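Local coordinates for protein 3-methyladenine dna-glycosylase (Archaeoglobus fulgidus, PDB 2JHN) that belongs to the AlkA-type DNA glycosylases of the helix-hairpin-helix (HhH-GPD) superfamily of base excision DNA repair proteins, at residues L6-N11 against E87-M92; V77-L82 against M114-F119. The protein carries 1 engineered substitution. All coordinates share one frame; numbering follows the deposited sequence. Where two conformers were deposited one is given.

Contact 1 (L6-N11 against E87-M92)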
loop_
_atom_site.group_PDB
_atom_site.type_symbol
_atom_site.label_atom_id
_atom_site.label_comp_id
_atom_site.label_asym_id
_atom_site.label_seq_id
_atom_site.Cartn_x
_atom_site.Cartn_y
_atom_site.Cartn_z
ATOM N N LEU A 6 0.658 20.611 -6.502
ATOM C CA LEU A 6 -0.256 19.739 -7.258
ATOM C C LEU A 6 -1.084 20.565 -8.233
ATOM O O LEU A 6 -1.377 21.734 -7.955
ATOM C CB LEU A 6 -1.209 19.019 -6.304
ATOM C CG LEU A 6 -0.628 18.351 -5.046
ATOM C CD1 LEU A 6 -1.734 17.722 -4.221
ATOM C CD2 LEU A 6 0.434 17.356 -5.421
ATOM N N LYS A 7 -1.499 19.951 -9.345
ATOM C CA LYS A 7 -2.414 20.626 -10.286
ATOM C C LYS A 7 -3.860 20.614 -9.789
ATOM O O LYS A 7 -4.629 21.545 -10.056
ATOM C CB LYS A 7 -2.298 20.053 -11.712
ATOM C CG LYS A 7 -2.910 20.960 -12.783
ATOM C CD LYS A 7 -2.984 20.289 -14.141
ATOM C CE LYS A 7 -3.802 21.125 -15.115
ATOM N NZ LYS A 7 -4.075 20.394 -16.394
ATOM N N HIS A 8 -4.208 19.594 -9.003
ATOM C CA HIS A 8 -5.568 19.351 -8.537
ATOM C C HIS A 8 -5.590 19.248 -6.994
ATOM O O HIS A 8 -4.599 18.819 -6.406
ATOM C CB HIS A 8 -6.041 18.049 -9.195
ATOM C CG HIS A 8 -7.518 17.814 -9.113
ATOM N ND1 HIS A 8 -8.148 17.436 -7.946
ATOM C CD2 HIS A 8 -8.484 17.864 -10.061
ATOM C CE1 HIS A 8 -9.442 17.286 -8.173
ATOM N NE2 HIS A 8 -9.671 17.536 -9.451
ATOM N N ALA A 9 -6.688 19.631 -6.333
ATOM C CA ALA A 9 -6.789 19.461 -4.865
ATOM C C ALA A 9 -6.758 17.969 -4.481
ATOM O O ALA A 9 -7.205 17.108 -5.250
ATOM C CB ALA A 9 -8.046 20.115 -4.307
ATOM N N VAL A 10 -6.198 17.678 -3.314
ATOM C CA VAL A 10 -6.247 16.335 -2.730
ATOM C C VAL A 10 -6.850 16.500 -1.343
ATOM O O VAL A 10 -6.593 17.501 -0.645
ATOM C CB VAL A 10 -4.835 15.698 -2.690
ATOM C CG1 VAL A 10 -3.934 16.429 -1.700
ATOM C CG2 VAL A 10 -4.894 14.194 -2.381
ATOM N N ASN A 11 -7.705 15.567 -0.963
ATOM C CA ASN A 11 -8.222 15.526 0.378
ATOM C C ASN A 11 -7.259 14.712 1.252
ATOM O O ASN A 11 -7.284 13.487 1.229
ATOM C CB ASN A 11 -9.619 14.922 0.391
ATOM C CG ASN A 11 -10.263 15.005 1.749
ATOM O OD1 ASN A 11 -9.711 14.549 2.730
ATOM N ND2 ASN A 11 -11.442 15.626 1.816
ATOM N N GLU A 87 -8.418 12.692 -15.131
ATOM C CA GLU A 87 -8.834 11.690 -16.093
ATOM C C GLU A 87 -9.527 10.503 -15.422
ATOM O O GLU A 87 -10.520 9.982 -15.942
ATOM C CB GLU A 87 -7.642 11.222 -16.925
ATOM C CG GLU A 87 -8.048 10.717 -18.328
ATOM C CD GLU A 87 -7.008 9.819 -18.998
ATOM O OE1 GLU A 87 -5.787 9.998 -18.727
ATOM O OE2 GLU A 87 -7.421 8.948 -19.825
ATOM N N LEU A 88 -8.989 10.077 -14.277
ATOM C CA LEU A 88 -9.646 9.038 -13.475
ATOM C C LEU A 88 -11.049 9.501 -13.129
ATOM O O LEU A 88 -12.018 8.752 -13.261
ATOM C CB LEU A 88 -8.858 8.782 -12.172
ATOM C CG LEU A 88 -9.547 7.961 -11.066
ATOM C CD1 LEU A 88 -9.818 6.536 -11.489
ATOM C CD2 LEU A 88 -8.725 7.987 -9.742
ATOM N N TYR A 89 -11.155 10.740 -12.670
ATOM C CA TYR A 89 -12.442 11.243 -12.198
ATOM C C TYR A 89 -13.455 11.322 -13.338
ATOM O O TYR A 89 -14.625 10.962 -13.163
ATOM C CB TYR A 89 -12.261 12.605 -11.545
ATOM C CG TYR A 89 -11.743 12.590 -10.109
ATOM C CD1 TYR A 89 -11.694 11.413 -9.341
ATOM C CD2 TYR A 89 -11.353 13.779 -9.509
ATOM C CE1 TYR A 89 -11.240 11.452 -8.006
ATOM C CE2 TYR A 89 -10.910 13.826 -8.199
ATOM C CZ TYR A 89 -10.849 12.664 -7.456
ATOM O OH TYR A 89 -10.413 12.759 -6.162
ATOM N N ARG A 90 -13.004 11.801 -14.495
ATOM C CA ARG A 90 -13.835 11.809 -15.722
ATOM C C ARG A 90 -14.371 10.408 -16.038
ATOM O O ARG A 90 -15.573 10.218 -16.330
ATOM C CB ARG A 90 -13.001 12.343 -16.887
ATOM C CG ARG A 90 -13.782 12.782 -18.107
ATOM C CD ARG A 90 -12.849 13.405 -19.144
ATOM N NE ARG A 90 -12.273 14.644 -18.615
ATOM C CZ ARG A 90 -10.974 14.886 -18.432
ATOM N NH1 ARG A 90 -10.047 13.982 -18.750
ATOM N NH2 ARG A 90 -10.607 16.066 -17.938
ATOM N N PHE A 91 -13.484 9.420 -15.965
ATOM C CA PHE A 91 -13.821 8.017 -16.216
ATOM C C PHE A 91 -14.832 7.474 -15.196
ATOM O O PHE A 91 -15.818 6.836 -15.558
ATOM C CB PHE A 91 -12.527 7.180 -16.250
ATOM C CG PHE A 91 -12.750 5.711 -16.516
ATOM C CD1 PHE A 91 -12.658 5.201 -17.816
ATOM C CD2 PHE A 91 -13.065 4.846 -15.477
ATOM C CE1 PHE A 91 -12.862 3.845 -18.057
ATOM C CE2 PHE A 91 -13.275 3.489 -15.702
ATOM C CZ PHE A 91 -13.170 2.987 -17.007
ATOM N N MET A 92 -14.596 7.724 -13.909
ATOM C CA MET A 92 -15.521 7.266 -12.885
ATOM C C MET A 92 -16.943 7.860 -13.081
ATOM O O MET A 92 -17.940 7.188 -12.812
ATOM C CB MET A 92 -14.964 7.582 -11.484
ATOM C CG MET A 92 -13.727 6.720 -11.182
ATOM S SD MET A 92 -12.996 7.098 -9.574
ATOM C CE MET A 92 -14.047 6.068 -8.574
HETATM O O HOH W 1 -8.614 14.637 -5.727
#
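His8 and Tyr89 meet ring against ring as an offset edge-to-face pair in which the tyrosine edge leads. Their planes stand at 69° and the ring centroids lie 5.6 Å apart. The closest approach is His8 CE1 to Tyr89 CE2, 3.8 Å; CE1 sits near the tyrosine plane, whereas CE2 comes in obliquely to the imidazole. The bond from CA to CB of His8 points toward the helix, and CG, anti to the backbone N (chi1 -165°), carries CE1 to the tyrosine edge. The imidazole's rotation is fixed from its own side of the contact: ND1 donates to Ala9 O at 2.9 Å, nearly straight at 168°, and the acceptor lies in the ring plane and offers a lone pair. The same carbonyl accepts from a water at 2.9 Å, and that water also hydrogen-bonds to Tyr89 OH at 2.6 Å, so a polar bridge runs beside the ring contact. Tyr89 OH has a further anchor in the backbone N of Gly109. The contact is small (64 Å²). It joins the loop between strand 2-5 and helix 12-17 to helix 86-93, where Tyr89 also packs on Tyr106, on Lys102 of helix 96-104 and on Tyr280 of helix 274-287.

Contact 2 (V77-L82 against M114-F119); sequences VEYLGL and MSMSVF
Met116 lies over one face of the Tyr79 ring and supplies the main apolar contact between the two segments. Two interactions share that face. The first is CH-pi: Met116 CG stands 3.7 Å from the centroid of the Tyr79 ring, 22° off the normal, and is displaced toward the CD1-CE1 rim. The second is a Met-aromatic contact, with Met116 SD 4.0 Å from the Tyr79 centroid and only 12° off the normal. Bends at chi2 (-138°) and chi3 bring the thioether over the ring, where Met116 CE comes within 3.7 Å of Tyr79 CB. This geometry holds for one of two deposited conformers of Met116 and is uncertain to that extent.

The phenol projects from near the C-terminal end of helix 69-80, in the TBP-like region, onto the connection leading into helix 118-127. Ser117 is the N-cap of that helix, its OG accepting from Glu120 N. In AlkA-type glycosylases such a TBP-like domain accompanies the HhH-GPD helices, and the phenol probably packs where the two meet.

Backbone atoms also approach the ring: Ser115 O lies at its edge, near the plane and 3.3 Å from Tyr79 CD1, while Met114 C comes in obliquely, 4.0 Å from Tyr79 CE1. The polar end turns to other partners. Tyr79 OH hydrogen-bonds to Asp28 OD1, a residue of a sodium site, while Arg37 of strand 34-41 touches both Tyr79 and Met116.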
loop_
_atom_site.group_PDB
_atom_site.type_symbol
_atom_site.label_atom_id
_atom_site.label_comp_id
_atom_site.label_asym_id
_atom_site.label_seq_id
_atom_site.Cartn_x
_atom_site.Cartn_y
_atom_site.Cartn_z
ATOM N N VAL A 77 5.293 11.138 -4.117
ATOM C CA VAL A 77 4.208 11.310 -5.088
ATOM C C VAL A 77 3.601 9.935 -5.439
ATOM O O VAL A 77 2.382 9.764 -5.459
ATOM C CB VAL A 77 4.698 12.018 -6.361
ATOM C CG1 VAL A 77 3.654 11.901 -7.506
ATOM C CG2 VAL A 77 5.010 13.510 -6.053
ATOM N N GLU A 78 4.468 8.977 -5.712
ATOM C CA GLU A 78 4.047 7.623 -6.083
ATOM C C GLU A 78 3.390 6.893 -4.874
ATOM O O GLU A 78 2.347 6.216 -5.006
ATOM C CB GLU A 78 5.263 6.851 -6.587
ATOM C CG GLU A 78 4.900 5.429 -7.045
ATOM C CD GLU A 78 6.110 4.597 -7.371
ATOM O OE1 GLU A 78 7.138 4.705 -6.651
ATOM O OE2 GLU A 78 6.017 3.800 -8.333
ATOM N N TYR A 79 4.002 7.010 -3.700
ATOM C CA TYR A 79 3.510 6.284 -2.520
ATOM C C TYR A 79 2.156 6.809 -1.988
ATOM O O TYR A 79 1.251 6.034 -1.628
ATOM C CB TYR A 79 4.556 6.343 -1.406
ATOM C CG TYR A 79 4.115 5.675 -0.117
ATOM C CD1 TYR A 79 4.153 4.280 0.001
ATOM C CD2 TYR A 79 3.697 6.435 1.000
ATOM C CE1 TYR A 79 3.767 3.631 1.173
ATOM C CE2 TYR A 79 3.308 5.791 2.189
ATOM C CZ TYR A 79 3.363 4.381 2.263
ATOM O OH TYR A 79 2.987 3.682 3.404
ATOM N N LEU A 80 2.052 8.125 -1.901
ATOM C CA LEU A 80 0.837 8.776 -1.371
ATOM C C LEU A 80 -0.239 8.927 -2.446
ATOM O O LEU A 80 -1.392 9.200 -2.119
ATOM C CB LEU A 80 1.188 10.158 -0.768
ATOM C CG LEU A 80 2.210 10.158 0.399
ATOM C CD1 LEU A 80 2.734 11.584 0.671
ATOM C CD2 LEU A 80 1.605 9.565 1.649
ATOM N N GLY A 81 0.141 8.746 -3.715
ATOM C CA GLY A 81 -0.820 8.824 -4.824
ATOM C C GLY A 81 -1.242 10.274 -5.118
ATOM O O GLY A 81 -2.435 10.582 -5.121
ATOM N N LEU A 82 -0.267 11.152 -5.365
ATOM C CA LEU A 82 -0.605 12.596 -5.489
ATOM C C LEU A 82 -0.820 13.077 -6.923
ATOM O O LEU A 82 -1.081 14.287 -7.147
ATOM C CB LEU A 82 0.439 13.465 -4.799
ATOM C CG LEU A 82 0.699 13.165 -3.341
ATOM C CD1 LEU A 82 1.902 13.928 -2.827
ATOM C CD2 LEU A 82 -0.561 13.404 -2.452
ATOM N N MET A 114 1.056 0.651 -1.186
ATOM C CA MET A 114 0.972 0.297 0.233
ATOM C C MET A 114 2.339 -0.105 0.871
ATOM O O MET A 114 2.375 -0.666 1.994
ATOM C CB MET A 114 -0.146 -0.732 0.446
ATOM C CG MET A 114 -1.531 -0.160 0.108
ATOM S SD MET A 114 -2.873 -1.333 0.230
ATOM C CE MET A 114 -2.872 -1.629 2.001
ATOM N N SER A 115 3.428 0.216 0.162
ATOM C CA SER A 115 4.803 -0.016 0.606
ATOM C C SER A 115 5.776 0.972 -0.064
ATOM O O SER A 115 5.512 1.476 -1.159
ATOM C CB SER A 115 5.234 -1.453 0.287
ATOM O OG SER A 115 5.176 -1.731 -1.117
ATOM N N MET A 116 6.912 1.217 0.586
ATOM C CA MET A 116 7.949 2.087 0.025
ATOM C C MET A 116 9.159 1.310 -0.532
ATOM O O MET A 116 10.211 1.898 -0.828
ATOM C CB MET A 116 8.385 3.140 1.046
ATOM C CG MET A 116 7.219 3.956 1.626
ATOM S SD MET A 116 7.587 5.725 1.778
ATOM C CE MET A 116 7.958 6.071 0.061
ATOM N N SER A 117 8.999 -0.009 -0.654
ATOM C CA SER A 117 9.947 -0.861 -1.391
ATOM C C SER A 117 9.223 -2.139 -1.797
ATOM O O SER A 117 8.237 -2.533 -1.158
ATOM C CB SER A 117 11.197 -1.232 -0.552
ATOM O OG SER A 117 10.906 -2.151 0.516
ATOM N N VAL A 118 9.749 -2.808 -2.830
ATOM C CA VAL A 118 9.205 -4.100 -3.265
ATOM C C VAL A 118 9.280 -5.134 -2.138
ATOM O O VAL A 118 8.327 -5.898 -1.900
ATOM C CB VAL A 118 9.980 -4.619 -4.511
ATOM C CG1 VAL A 118 9.575 -6.081 -4.863
ATOM C CG2 VAL A 118 9.738 -3.680 -5.685
ATOM N N PHE A 119 10.440 -5.200 -1.479
ATOM C CA PHE A 119 10.599 -6.085 -0.338
ATOM C C PHE A 119 9.511 -5.895 0.725
ATOM O O PHE A 119 8.890 -6.864 1.152
ATOM C CB PHE A 119 11.980 -5.950 0.341
ATOM C CG PHE A 119 12.149 -6.895 1.480
ATOM C CD1 PHE A 119 12.078 -8.274 1.259
ATOM C CD2 PHE A 119 12.359 -6.430 2.769
ATOM C CE1 PHE A 119 12.229 -9.175 2.293
ATOM C CE2 PHE A 119 12.521 -7.352 3.859
ATOM C CZ PHE A 119 12.457 -8.708 3.616
#

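Overall arrangement
The segments alternate along the chain: 6-11, 77-82, 87-92, then 114-119. Contact 1 therefore spans the first segment of contact 2, and the two connections cross. Their centres lie about 18 Å apart, contact 2 about 6 Å from the centre of the chain and contact 1 about 19 Å from it. They touch through packing of Leu6 CD2 on Leu82 O at 3.8 Å. Successive helices 69-80 and 86-93 contribute one segment to each. Both contacts have their earlier segment in the TBP-like region; the later segments lie on helix 86-93 and on the loop leading into helix 118-127, giving one peripheral and one central junction.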